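Local coordinates for protein geranylgeranyl pyrophosphate synthase (Corynebacterium glutamicum, PDB 3LK5) that probably joins allylic diphosphates to isopentenyl diphosphate in isoprenoid biosynthesis, using magnesium as cofactor, at residues 14-19 and 69-74; 63-68 and 362-367; 74-79 and 355-360; 88-93 and 229-234; 94-99 and 178-183. One frame throughout, in Å; residues are numbered along the deposited sequence.

Contact 1 (14-19 and 69-74); sequences HDLDLD and YAWAGF
L16 is the residue that carries the contact between the irregular chain 14-19 and helix 65-78, and its two methyl branches divide the work. Branch CD1 lies 3.6 Å from CD1 of the W71 indole, while CD2 stands 3.6 Å from CB of A72. Both long side chains leave their backbones with CG anti to N (chi1 -177° for L16, 179° for W71), and they lie alongside one another, pointing opposite ways. The leucine thereby meets the five-membered part of the indole obliquely, close to where the backbones come nearest: 6.5 Å separates CA of L16 from CA of A72. All three residues are buried, and this is the tight half of the contact.

The other half is looser. O of D15 approaches the rim of the indole near its plane, but it stays 3.9 Å from NE1 of W71, too far to count as a bond, and this buried N-H has no partner in the model. D15 leaves its backbone pointing away from the helix and is partly exposed, and its poor order, like that of H14, agrees with weak restraint there. One tie at this point is the backbone N of L16, which donates a hydrogen bond to the E356 carboxylate of helix 355-369.

F21 stacks on the W71 ring and F11 meets it at about 30°, while L87 and V90 of helix 87-111 touch the same tryptophan. L16 also touches L68 and L75 of helix 65-78 and Q360 of helix 355-369, so the N-terminal chain lies against both helices, just ahead of helix 21-43.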
# COMPACT_ATOMS: atom_id res chain seq x y z
N HIS A 14 14.68 -27.44 -11.31
CA HIS A 14 14.79 -27.24 -12.76
C HIS A 14 13.51 -27.61 -13.49
O HIS A 14 13.38 -27.42 -14.71
CB HIS A 14 15.98 -28.02 -13.34
CG HIS A 14 17.29 -27.29 -13.29
ND1 HIS A 14 18.18 -27.43 -12.24
CD2 HIS A 14 17.84 -26.39 -14.14
CE1 HIS A 14 19.23 -26.66 -12.46
NE2 HIS A 14 19.05 -26.02 -13.60
N ASP A 15 12.54 -28.14 -12.74
CA ASP A 15 11.28 -28.53 -13.34
C ASP A 15 10.09 -27.80 -12.71
O ASP A 15 10.12 -27.41 -11.53
CB ASP A 15 11.10 -30.07 -13.38
CG ASP A 15 10.13 -30.59 -12.31
OD1 ASP A 15 9.11 -31.20 -12.70
OD2 ASP A 15 10.37 -30.38 -11.10
N LEU A 16 9.06 -27.61 -13.51
CA LEU A 16 7.85 -26.90 -13.12
C LEU A 16 6.75 -27.90 -12.73
O LEU A 16 6.25 -28.66 -13.58
CB LEU A 16 7.40 -26.00 -14.28
CG LEU A 16 6.19 -25.09 -14.13
CD1 LEU A 16 6.31 -24.23 -12.90
CD2 LEU A 16 6.09 -24.23 -15.39
N ASP A 17 6.42 -27.93 -11.44
CA ASP A 17 5.39 -28.83 -10.93
C ASP A 17 4.19 -28.00 -10.51
O ASP A 17 4.18 -27.42 -9.44
CB ASP A 17 5.95 -29.63 -9.75
CG ASP A 17 5.08 -30.83 -9.38
OD1 ASP A 17 3.83 -30.72 -9.32
OD2 ASP A 17 5.67 -31.90 -9.13
N LEU A 18 3.17 -27.95 -11.36
CA LEU A 18 2.04 -27.05 -11.15
C LEU A 18 1.29 -27.38 -9.88
O LEU A 18 0.89 -26.48 -9.14
CB LEU A 18 1.05 -27.10 -12.32
CG LEU A 18 1.59 -26.90 -13.73
CD1 LEU A 18 0.41 -26.86 -14.70
CD2 LEU A 18 2.44 -25.63 -13.85
N ASP A 19 1.08 -28.68 -9.64
CA ASP A 19 0.24 -29.09 -8.52
C ASP A 19 0.88 -28.92 -7.14
O ASP A 19 0.17 -28.60 -6.20
CB ASP A 19 -0.33 -30.51 -8.72
CG ASP A 19 -1.33 -30.59 -9.88
OD1 ASP A 19 -1.94 -29.55 -10.24
OD2 ASP A 19 -1.51 -31.69 -10.43
N TYR A 69 3.51 -18.40 -11.98
CA TYR A 69 3.99 -17.79 -13.21
C TYR A 69 5.35 -17.14 -13.06
O TYR A 69 6.15 -17.23 -13.98
CB TYR A 69 2.95 -16.82 -13.83
CG TYR A 69 1.97 -17.52 -14.75
CD1 TYR A 69 0.62 -17.49 -14.50
CD2 TYR A 69 2.43 -18.22 -15.89
CE1 TYR A 69 -0.29 -18.13 -15.35
CE2 TYR A 69 1.56 -18.84 -16.74
CZ TYR A 69 0.19 -18.78 -16.48
OH TYR A 69 -0.69 -19.40 -17.34
N ALA A 70 5.63 -16.48 -11.93
CA ALA A 70 6.96 -15.95 -11.71
C ALA A 70 8.01 -17.08 -11.74
O ALA A 70 9.08 -16.95 -12.36
CB ALA A 70 7.02 -15.18 -10.36
N TRP A 71 7.71 -18.18 -11.05
CA TRP A 71 8.59 -19.33 -11.04
C TRP A 71 8.81 -19.91 -12.44
O TRP A 71 9.92 -20.22 -12.82
CB TRP A 71 8.05 -20.39 -10.06
CG TRP A 71 8.85 -21.67 -9.96
CD1 TRP A 71 8.38 -22.94 -10.19
CD2 TRP A 71 10.22 -21.82 -9.55
NE1 TRP A 71 9.37 -23.86 -9.99
CE2 TRP A 71 10.51 -23.21 -9.59
CE3 TRP A 71 11.23 -20.93 -9.16
CZ2 TRP A 71 11.78 -23.73 -9.28
CZ3 TRP A 71 12.49 -21.44 -8.84
CH2 TRP A 71 12.75 -22.84 -8.90
N ALA A 72 7.73 -20.02 -13.20
CA ALA A 72 7.81 -20.52 -14.58
C ALA A 72 8.65 -19.60 -15.44
O ALA A 72 9.39 -20.07 -16.30
CB ALA A 72 6.42 -20.65 -15.16
N GLY A 73 8.51 -18.29 -15.25
CA GLY A 73 9.37 -17.33 -15.98
C GLY A 73 10.84 -17.48 -15.67
O GLY A 73 11.71 -17.42 -16.57
N PHE A 74 11.14 -17.69 -14.40
CA PHE A 74 12.52 -17.97 -13.97
C PHE A 74 13.05 -19.24 -14.64
O PHE A 74 14.15 -19.24 -15.19
CB PHE A 74 12.57 -18.10 -12.43
CG PHE A 74 13.93 -18.46 -11.89
CD1 PHE A 74 14.91 -17.48 -11.71
CD2 PHE A 74 14.23 -19.79 -11.56
CE1 PHE A 74 16.17 -17.80 -11.23
CE2 PHE A 74 15.48 -20.14 -11.08
CZ PHE A 74 16.47 -19.14 -10.92

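Contact 2 (63-68 and 362-367); sequences KRIRPL and RALAIR
The start of helix 65-78 faces helix 355-369 at some distance, the nearest CA atoms being those of I65 and L364, 9.0 Å apart. This is helix-to-helix packing within the all-alpha fold of the FPP/GGPP synthase family, and the wide backbone spacing means that side chains must fill the gap. L364 does so for its side. It points toward the partner helix and meets two residues about one turn apart: its CD2 touches both I65 and L68, and its CD1 adds only to the L68 side. Its chi1 of -100° lies well off a staggered value, consistent with some torsional strain. L68 and L364 reach toward each other tip to tip, with CD2 of L68 3.7 Å from CD2 of L364. I65 comes in differently, running past the leucine in the opposite direction.

L18 and L16 of the N-terminal loop pad this cluster, L18 against L364 and L16 against L68. The I65 side is less closed: oxygens of a glycerol, probably from the crystallisation liquor, accept hydrogen bonds from the backbone N atoms of K63 and I65. With CG1 anti to N (chi1 -168°), the I65 chain carries CD1 to within 3.6 Å of CD2 of L364.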
# COMPACT_ATOMS: atom_id res chain seq x y z
N LYS A 63 -4.99 -19.87 -5.11
CA LYS A 63 -4.40 -20.80 -6.08
C LYS A 63 -2.87 -20.60 -6.31
O LYS A 63 -2.21 -21.47 -6.88
CB LYS A 63 -5.16 -20.71 -7.41
CG LYS A 63 -6.64 -21.15 -7.36
CD LYS A 63 -6.81 -22.68 -7.13
CE LYS A 63 -6.53 -23.53 -8.39
NZ LYS A 63 -7.64 -23.44 -9.39
N ARG A 64 -2.34 -19.47 -5.86
CA ARG A 64 -0.90 -19.14 -6.02
C ARG A 64 -0.47 -19.05 -7.51
O ARG A 64 0.66 -19.40 -7.85
CB ARG A 64 -0.00 -20.13 -5.26
CG ARG A 64 -0.48 -20.51 -3.82
CD ARG A 64 -0.75 -19.29 -2.92
NE ARG A 64 -0.96 -19.78 -1.55
CZ ARG A 64 -1.28 -19.05 -0.50
NH1 ARG A 64 -1.43 -17.72 -0.61
NH2 ARG A 64 -1.46 -19.65 0.68
N ILE A 65 -1.38 -18.64 -8.37
CA ILE A 65 -1.11 -18.60 -9.83
C ILE A 65 -0.00 -17.59 -10.15
O ILE A 65 0.83 -17.80 -11.05
CB ILE A 65 -2.42 -18.28 -10.62
CG1 ILE A 65 -2.22 -18.54 -12.12
CG2 ILE A 65 -2.85 -16.86 -10.48
CD1 ILE A 65 -1.59 -19.87 -12.38
N ARG A 66 0.03 -16.48 -9.39
CA ARG A 66 1.02 -15.43 -9.70
C ARG A 66 2.44 -15.87 -9.34
O ARG A 66 3.31 -15.78 -10.19
CB ARG A 66 0.61 -14.04 -9.12
CG ARG A 66 -0.70 -13.52 -9.71
CD ARG A 66 -1.28 -12.30 -8.99
NE ARG A 66 -2.62 -12.05 -9.51
CZ ARG A 66 -3.72 -12.72 -9.16
NH1 ARG A 66 -3.66 -13.67 -8.25
NH2 ARG A 66 -4.88 -12.43 -9.74
N PRO A 67 2.68 -16.39 -8.11
CA PRO A 67 4.00 -16.96 -7.85
C PRO A 67 4.32 -18.10 -8.78
O PRO A 67 5.47 -18.27 -9.19
CB PRO A 67 3.88 -17.54 -6.42
CG PRO A 67 2.80 -16.74 -5.78
CD PRO A 67 1.83 -16.38 -6.91
N LEU A 68 3.32 -18.88 -9.15
CA LEU A 68 3.57 -19.98 -10.11
C LEU A 68 4.10 -19.48 -11.47
O LEU A 68 5.05 -20.02 -12.03
CB LEU A 68 2.29 -20.79 -10.30
CG LEU A 68 2.40 -22.06 -11.16
CD1 LEU A 68 3.60 -23.01 -10.82
CD2 LEU A 68 1.05 -22.79 -11.06
N ARG A 362 2.02 -24.41 -21.41
CA ARG A 362 0.84 -24.77 -22.22
C ARG A 362 -0.29 -25.29 -21.35
O ARG A 362 -1.45 -24.88 -21.48
CB ARG A 362 1.21 -25.80 -23.30
CG ARG A 362 2.19 -25.26 -24.35
CD ARG A 362 2.55 -26.36 -25.40
NE ARG A 362 1.32 -26.91 -26.01
CZ ARG A 362 0.70 -26.39 -27.07
NH1 ARG A 362 1.20 -25.30 -27.66
NH2 ARG A 362 -0.41 -26.95 -27.54
N ALA A 363 0.04 -26.22 -20.45
CA ALA A 363 -0.96 -26.78 -19.54
C ALA A 363 -1.60 -25.73 -18.63
O ALA A 363 -2.82 -25.76 -18.41
CB ALA A 363 -0.34 -27.92 -18.70
N LEU A 364 -0.78 -24.81 -18.10
CA LEU A 364 -1.31 -23.74 -17.27
C LEU A 364 -2.30 -22.85 -18.01
O LEU A 364 -3.31 -22.44 -17.45
CB LEU A 364 -0.19 -22.86 -16.73
CG LEU A 364 0.30 -23.05 -15.31
CD1 LEU A 364 1.39 -22.03 -15.09
CD2 LEU A 364 -0.83 -22.83 -14.29
N ALA A 365 -1.99 -22.57 -19.27
CA ALA A 365 -2.84 -21.73 -20.11
C ALA A 365 -4.16 -22.44 -20.35
O ALA A 365 -5.23 -21.83 -20.23
CB ALA A 365 -2.13 -21.44 -21.48
N ILE A 366 -4.08 -23.72 -20.68
CA ILE A 366 -5.28 -24.50 -20.97
C ILE A 366 -6.19 -24.64 -19.74
O ILE A 366 -7.40 -24.43 -19.85
CB ILE A 366 -4.91 -25.83 -21.68
CG1 ILE A 366 -4.37 -25.48 -23.09
CG2 ILE A 366 -6.10 -26.77 -21.73
CD1 ILE A 366 -3.41 -26.54 -23.72
N ARG A 367 -5.60 -24.94 -18.58
CA ARG A 367 -6.37 -24.89 -17.32
C ARG A 367 -7.00 -23.50 -17.09
O ARG A 367 -8.17 -23.43 -16.74
CB ARG A 367 -5.51 -25.31 -16.11
CG ARG A 367 -4.88 -26.70 -16.20
CD ARG A 367 -4.74 -27.37 -14.83
NE ARG A 367 -3.59 -28.27 -14.75
CZ ARG A 367 -3.38 -29.31 -15.55
NH1 ARG A 367 -4.24 -29.60 -16.51
NH2 ARG A 367 -2.30 -30.06 -15.38

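Contact 3 (74-79 and 355-360); sequences FLAAQG and DEVRAQ
V357 spreads its two methyl groups over the adjacent residues L75 and A76, and its conformation decides which branch meets which. With chi1 at -177°, CG1 is anti to the backbone N and CG2 is anti to the carbonyl carbon. CG2 consequently rests 3.8 Å from CB of L75. CG1 presses on the backbone beside it, 3.8 Å from N of A76, and stands 3.9 Å from CB of the same alanine. The valine methyl thus touches the A76 backbone directly, and CA of A76 comes to 6.1 Å from CA of V357.

L75 points toward helix 355-369 but offers its CB to the valine: its CG sits anti to the carbonyl carbon (chi1 -66°), taking both methyls off V357. These residues join the last turn of helix 65-78 to the first turn of helix 355-369, so the C-terminal helix closes onto the all-helical body of a polyprenyl synthase fold. Weak backbone bonds at F74 O and L75 O mark a helix that is ending, and G79 leaves it with positive phi. Within the same turn, CB of Q78 lies 4.3 Å above one face of the F74 ring, toward its rim, while Q78 OE1 accepts a hydrogen bond from N of S83.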
# COMPACT_ATOMS: atom_id res chain seq x y z
N PHE A 74 11.14 -17.69 -14.40
CA PHE A 74 12.52 -17.97 -13.97
C PHE A 74 13.05 -19.24 -14.64
O PHE A 74 14.15 -19.24 -15.19
CB PHE A 74 12.57 -18.10 -12.43
CG PHE A 74 13.93 -18.46 -11.89
CD1 PHE A 74 14.91 -17.48 -11.71
CD2 PHE A 74 14.23 -19.79 -11.56
CE1 PHE A 74 16.17 -17.80 -11.23
CE2 PHE A 74 15.48 -20.14 -11.08
CZ PHE A 74 16.47 -19.14 -10.92
N LEU A 75 12.25 -20.30 -14.61
CA LEU A 75 12.69 -21.57 -15.20
C LEU A 75 12.84 -21.45 -16.73
O LEU A 75 13.77 -22.00 -17.30
CB LEU A 75 11.73 -22.70 -14.85
CG LEU A 75 11.64 -23.09 -13.37
CD1 LEU A 75 10.59 -24.18 -13.22
CD2 LEU A 75 13.00 -23.53 -12.81
N ALA A 76 11.91 -20.76 -17.37
CA ALA A 76 11.99 -20.53 -18.82
C ALA A 76 13.29 -19.84 -19.25
O ALA A 76 13.87 -20.19 -20.29
CB ALA A 76 10.75 -19.77 -19.33
N ALA A 77 13.76 -18.88 -18.44
CA ALA A 77 14.97 -18.10 -18.73
C ALA A 77 16.23 -18.76 -18.24
O ALA A 77 17.32 -18.47 -18.70
CB ALA A 77 14.87 -16.73 -18.08
N GLN A 78 16.09 -19.60 -17.23
CA GLN A 78 17.27 -20.08 -16.53
C GLN A 78 17.80 -21.22 -17.37
O GLN A 78 18.97 -21.56 -17.28
CB GLN A 78 16.92 -20.52 -15.11
CG GLN A 78 18.11 -20.48 -14.17
CD GLN A 78 18.20 -21.71 -13.30
OE1 GLN A 78 19.00 -21.75 -12.37
NE2 GLN A 78 17.40 -22.73 -13.60
N GLY A 79 16.93 -21.77 -18.22
CA GLY A 79 17.28 -22.85 -19.16
C GLY A 79 17.86 -24.08 -18.48
O GLY A 79 17.58 -24.37 -17.30
N ASP A 355 11.94 -27.97 -22.72
CA ASP A 355 10.72 -28.73 -23.10
C ASP A 355 9.68 -28.81 -22.00
O ASP A 355 8.48 -28.62 -22.24
CB ASP A 355 11.05 -30.19 -23.49
CG ASP A 355 11.64 -30.31 -24.86
OD1 ASP A 355 11.64 -29.29 -25.58
OD2 ASP A 355 12.11 -31.42 -25.23
N GLU A 356 10.14 -29.15 -20.79
CA GLU A 356 9.25 -29.37 -19.66
C GLU A 356 8.56 -28.07 -19.21
O GLU A 356 7.40 -28.09 -18.77
CB GLU A 356 10.02 -30.07 -18.52
CG GLU A 356 9.78 -29.53 -17.09
CD GLU A 356 8.43 -29.92 -16.51
OE1 GLU A 356 7.77 -30.84 -17.06
OE2 GLU A 356 8.02 -29.32 -15.50
N VAL A 357 9.30 -26.96 -19.27
CA VAL A 357 8.73 -25.66 -18.93
C VAL A 357 7.67 -25.23 -19.95
O VAL A 357 6.57 -24.79 -19.58
CB VAL A 357 9.83 -24.59 -18.79
CG1 VAL A 357 9.23 -23.25 -18.36
CG2 VAL A 357 10.90 -25.06 -17.76
N ARG A 358 7.97 -25.41 -21.25
CA ARG A 358 7.00 -25.12 -22.30
C ARG A 358 5.72 -25.91 -22.09
O ARG A 358 4.61 -25.36 -22.19
CB ARG A 358 7.58 -25.41 -23.69
CG ARG A 358 6.60 -25.10 -24.81
CD ARG A 358 7.21 -25.33 -26.19
NE ARG A 358 8.07 -24.23 -26.62
CZ ARG A 358 9.38 -24.37 -26.82
NH1 ARG A 358 9.94 -25.56 -26.59
NH2 ARG A 358 10.14 -23.35 -27.22
N ALA A 359 5.88 -27.21 -21.83
CA ALA A 359 4.77 -28.12 -21.61
C ALA A 359 3.89 -27.64 -20.48
O ALA A 359 2.66 -27.63 -20.57
CB ALA A 359 5.29 -29.57 -21.31
N GLN A 360 4.52 -27.24 -19.40
CA GLN A 360 3.75 -26.76 -18.28
C GLN A 360 3.12 -25.37 -18.51
O GLN A 360 2.03 -25.09 -18.01
CB GLN A 360 4.61 -26.77 -17.01
CG GLN A 360 4.99 -28.18 -16.53
CD GLN A 360 3.83 -29.18 -16.63
OE1 GLN A 360 2.79 -29.02 -15.98
NE2 GLN A 360 4.01 -30.20 -17.46

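Contact 4 (88-93 and 229-234); sequences ESVLDA and ASIAGG
I231 has CG1 anti to its carbonyl carbon and CG2 anti to its N (chi1 -68°), and an extended chi2 of 166° then throws CD1 forward, so that one isoleucine meets both V90 and A93. The motif is a plain helix-helix contact of the all-alpha prenyltransferase fold: one side chain from the C-terminal part of helix 205-231 packs on two residues a turn apart on helix 87-111. CD1 of I231 touches CB of A93 at 3.7 Å. The shorter branch deals with the valine, CG2 of I231 lying 4.0 Å from CG2 of V90, and these two side chains pass side by side with their ends directed oppositely. Of the two pairs the alanine contact is the closer, yet the backbones remain apart, with CA of V90 and CA of I231 7.5 Å from each other.

All three side chains are buried. L168 touches both A93 and I231, closing the seam from a loop, whereas V90 turns another part of its surface to W71 and F74 of helix 65-78. The isoleucine is thus seated where three helices converge.

The helix ends just after it. R175 meets the carbonyl groups there, its NE adding a second bond to O of S230 and its NH1 bonding O of I231. G233 has a positive phi of 81°, and the turn is a Schellman motif. Its two signature bonds run backward, from N of G233 to O of S230 at 3.0 Å and from N of G234 to O of A229 at 2.8 Å.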
# COMPACT_ATOMS: atom_id res chain seq x y z
N GLU A 88 16.11 -20.18 -2.40
CA GLU A 88 15.20 -19.65 -1.40
C GLU A 88 14.82 -18.19 -1.73
O GLU A 88 13.68 -17.73 -1.47
CB GLU A 88 15.92 -19.67 -0.04
CG GLU A 88 16.33 -21.07 0.43
CD GLU A 88 17.56 -21.71 -0.30
OE1 GLU A 88 18.32 -21.08 -1.08
OE2 GLU A 88 17.77 -22.93 -0.04
N SER A 89 15.79 -17.44 -2.24
CA SER A 89 15.56 -16.01 -2.58
C SER A 89 14.63 -15.88 -3.77
O SER A 89 13.77 -15.00 -3.81
CB SER A 89 16.88 -15.29 -2.87
OG SER A 89 17.77 -15.38 -1.76
N VAL A 90 14.84 -16.73 -4.77
CA VAL A 90 13.92 -16.74 -5.91
C VAL A 90 12.53 -17.09 -5.49
O VAL A 90 11.54 -16.44 -5.93
CB VAL A 90 14.43 -17.72 -7.02
CG1 VAL A 90 13.44 -17.77 -8.19
CG2 VAL A 90 15.83 -17.30 -7.47
N LEU A 91 12.41 -18.11 -4.63
CA LEU A 91 11.08 -18.54 -4.18
C LEU A 91 10.40 -17.46 -3.33
O LEU A 91 9.18 -17.29 -3.40
CB LEU A 91 11.19 -19.84 -3.34
CG LEU A 91 11.66 -21.06 -4.18
CD1 LEU A 91 11.91 -22.28 -3.23
CD2 LEU A 91 10.64 -21.41 -5.23
N ASP A 92 11.18 -16.74 -2.54
CA ASP A 92 10.60 -15.64 -1.75
C ASP A 92 10.13 -14.50 -2.62
O ASP A 92 9.06 -13.91 -2.37
CB ASP A 92 11.62 -15.12 -0.74
CG ASP A 92 11.70 -16.01 0.50
OD1 ASP A 92 10.82 -16.83 0.78
OD2 ASP A 92 12.68 -15.89 1.21
N ALA A 93 10.94 -14.19 -3.66
CA ALA A 93 10.48 -13.18 -4.65
C ALA A 93 9.18 -13.58 -5.30
O ALA A 93 8.26 -12.76 -5.40
CB ALA A 93 11.57 -12.91 -5.73
N ALA A 229 11.56 -14.11 -15.15
CA ALA A 229 12.58 -14.09 -16.21
C ALA A 229 13.69 -13.07 -15.98
O ALA A 229 14.87 -13.37 -16.23
CB ALA A 229 11.95 -13.92 -17.64
N SER A 230 13.34 -11.88 -15.47
CA SER A 230 14.34 -10.85 -15.14
C SER A 230 15.27 -11.32 -14.03
O SER A 230 16.47 -11.09 -14.09
CB SER A 230 13.64 -9.54 -14.72
OG SER A 230 13.02 -8.97 -15.87
N ILE A 231 14.71 -12.02 -13.04
CA ILE A 231 15.56 -12.55 -11.93
C ILE A 231 16.63 -13.49 -12.49
O ILE A 231 17.81 -13.43 -12.08
CB ILE A 231 14.70 -13.23 -10.85
CG1 ILE A 231 13.85 -12.17 -10.14
CG2 ILE A 231 15.59 -14.01 -9.79
CD1 ILE A 231 12.72 -12.75 -9.28
N ALA A 232 16.23 -14.29 -13.49
CA ALA A 232 17.13 -15.27 -14.14
C ALA A 232 18.03 -14.66 -15.20
O ALA A 232 18.92 -15.34 -15.71
CB ALA A 232 16.30 -16.41 -14.75
N GLY A 233 17.84 -13.38 -15.51
CA GLY A 233 18.73 -12.71 -16.47
C GLY A 233 18.31 -13.04 -17.89
O GLY A 233 19.14 -13.02 -18.81
N GLY A 234 17.02 -13.32 -18.08
CA GLY A 234 16.44 -13.69 -19.39
C GLY A 234 16.64 -12.63 -20.47
O GLY A 234 16.68 -11.41 -20.19

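Contact 5 (94-99 and 178-183); sequences AASLEF and DAWRGM
W180 sends its six-membered ring across to helix 87-111, where S96 meets its rim and L97 comes in obliquely beside it. OG of S96 lies near the indole plane, 3.3 Å from CH2 of W180. The hydroxyl occupies the crowded position between the backbone N and the carbonyl carbon (chi1 73°), and its hydrogen bond is made with O of A93 in the preceding turn, which fixes the rotation of the group. CD2 of L97 approaches CZ3 of W180 at 3.7 Å. That same methyl also meets the selenomethionine M183, the two side chains lying at a slant to each other: CE of M183 is 3.5 Å from CD2 of L97, tighter than a normal carbon contact.

M183 runs extended to its selenium and then bends (chi3 66°), which lays CE over one face of the W180 indole, one turn earlier on the same helix. The methyl stands 3.6 Å above the W180 plane, displaced toward the rim. At the other end of the tryptophan, NE1 bonds to OE1 of E160, which fixes the rotation of the ring.

The axes of the two short segments are 13.3 Å apart and almost parallel, at 12°, a spacing that large side chains must bridge. Further along, D108 lies on helix 87-111 with D112 just past its end, and D194 lies on helix 170-199. These are magnesium ligands in this protein, though no metal is bound here, so the pairing is that of the aspartate-bearing helices of the polyprenyl synthase fold.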
# COMPACT_ATOMS: atom_id res chain seq x y z
N ALA A 94 9.08 -14.85 -5.76
CA ALA A 94 7.83 -15.33 -6.30
C ALA A 94 6.66 -15.25 -5.33
O ALA A 94 5.56 -14.79 -5.69
CB ALA A 94 8.01 -16.81 -6.87
N ALA A 95 6.91 -15.67 -4.09
CA ALA A 95 5.86 -15.74 -3.08
C ALA A 95 5.38 -14.37 -2.64
O ALA A 95 4.22 -14.23 -2.21
CB ALA A 95 6.38 -16.54 -1.83
N SER A 96 6.24 -13.36 -2.74
CA SER A 96 5.88 -11.99 -2.30
C SER A 96 4.62 -11.49 -3.05
O SER A 96 3.87 -10.66 -2.55
CB SER A 96 7.04 -11.00 -2.51
OG SER A 96 7.18 -10.73 -3.90
N LEU A 97 4.41 -11.99 -4.27
CA LEU A 97 3.21 -11.66 -5.03
C LEU A 97 1.90 -11.97 -4.31
O LEU A 97 0.90 -11.30 -4.54
CB LEU A 97 3.20 -12.38 -6.39
CG LEU A 97 4.38 -11.99 -7.27
CD1 LEU A 97 4.30 -12.77 -8.58
CD2 LEU A 97 4.38 -10.48 -7.59
N GLU A 98 1.91 -12.99 -3.44
CA GLU A 98 0.71 -13.28 -2.64
C GLU A 98 0.32 -12.13 -1.70
O GLU A 98 -0.86 -11.95 -1.38
CB GLU A 98 0.90 -14.54 -1.80
CG GLU A 98 0.95 -15.78 -2.68
CD GLU A 98 -0.35 -15.90 -3.54
OE1 GLU A 98 -1.47 -15.95 -2.98
OE2 GLU A 98 -0.25 -15.86 -4.76
N PHE A 99 1.31 -11.38 -1.22
CA PHE A 99 0.96 -10.21 -0.39
C PHE A 99 0.32 -9.08 -1.19
O PHE A 99 -0.56 -8.38 -0.69
CB PHE A 99 2.18 -9.73 0.40
CG PHE A 99 2.45 -10.51 1.63
CD1 PHE A 99 1.52 -10.55 2.67
CD2 PHE A 99 3.66 -11.16 1.79
CE1 PHE A 99 1.79 -11.24 3.85
CE2 PHE A 99 3.94 -11.85 2.96
CZ PHE A 99 2.98 -11.89 3.99
N ASP A 178 11.77 -3.23 -13.84
CA ASP A 178 10.78 -2.98 -14.92
C ASP A 178 9.49 -3.77 -14.68
O ASP A 178 8.38 -3.21 -14.76
CB ASP A 178 11.36 -3.30 -16.32
CG ASP A 178 12.43 -2.29 -16.77
OD1 ASP A 178 12.50 -1.18 -16.21
OD2 ASP A 178 13.20 -2.59 -17.72
N ALA A 179 9.62 -5.06 -14.38
CA ALA A 179 8.44 -5.87 -14.17
C ALA A 179 7.70 -5.46 -12.92
O ALA A 179 6.47 -5.40 -12.92
CB ALA A 179 8.82 -7.39 -14.09
N TRP A 180 8.44 -5.21 -11.84
CA TRP A 180 7.78 -4.92 -10.56
C TRP A 180 7.16 -3.52 -10.54
O TRP A 180 6.02 -3.34 -10.03
CB TRP A 180 8.84 -5.01 -9.44
CG TRP A 180 8.31 -4.94 -8.01
CD1 TRP A 180 8.32 -3.85 -7.19
CD2 TRP A 180 7.81 -6.03 -7.23
NE1 TRP A 180 7.83 -4.19 -5.93
CE2 TRP A 180 7.50 -5.52 -5.94
CE3 TRP A 180 7.61 -7.41 -7.50
CZ2 TRP A 180 6.99 -6.34 -4.89
CZ3 TRP A 180 7.12 -8.24 -6.46
CH2 TRP A 180 6.81 -7.70 -5.17
N ARG A 181 7.89 -2.54 -11.09
CA ARG A 181 7.32 -1.18 -11.23
C ARG A 181 6.06 -1.25 -12.14
O ARG A 181 5.00 -0.73 -11.78
CB ARG A 181 8.36 -0.22 -11.84
CG ARG A 181 7.88 1.26 -11.99
CD ARG A 181 8.79 2.03 -13.04
NE ARG A 181 10.19 1.82 -12.68
CZ ARG A 181 11.08 1.23 -13.47
NH1 ARG A 181 10.76 0.85 -14.72
NH2 ARG A 181 12.29 1.07 -13.03
N GLY A 182 6.20 -1.94 -13.28
CA GLY A 182 5.05 -2.05 -14.25
C GLY A 182 3.84 -2.69 -13.59
O GLY A 182 2.75 -2.13 -13.58
N MSE A 183 4.04 -3.85 -12.96
CA MSE A 183 2.96 -4.62 -12.41
C MSE A 183 2.11 -3.84 -11.42
O MSE A 183 0.88 -3.89 -11.47
CB MSE A 183 3.51 -5.85 -11.67
CG MSE A 183 2.42 -6.67 -11.05
SE MSE A 183 3.29 -8.22 -10.17
CE MSE A 183 4.26 -7.23 -8.80

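All five contacts are buried and overwhelmingly apolar, but they lie at different depths. Contacts 2 and 5 are nearest the centre of the chain, whereas contacts 1, 3 and 4 sit farther out. Helix 65-78 is common to contacts 1, 2 and 3: contacts 2 and 3 fasten it to helix 355-369 at two levels, with centres 13 Å apart, and contact 1 sets the N-terminal loop against the same helix. Contacts 4 and 5 share helix 87-111 and reach successive helices. Purely aliphatic packing serves 2, 3 and 4, while 1 and 5 turn on a tryptophan. Polar links run between contacts: the R64–E98 salt bridge joins 2 to 5, and a backbone-to-carboxylate bond joins 1 to 3.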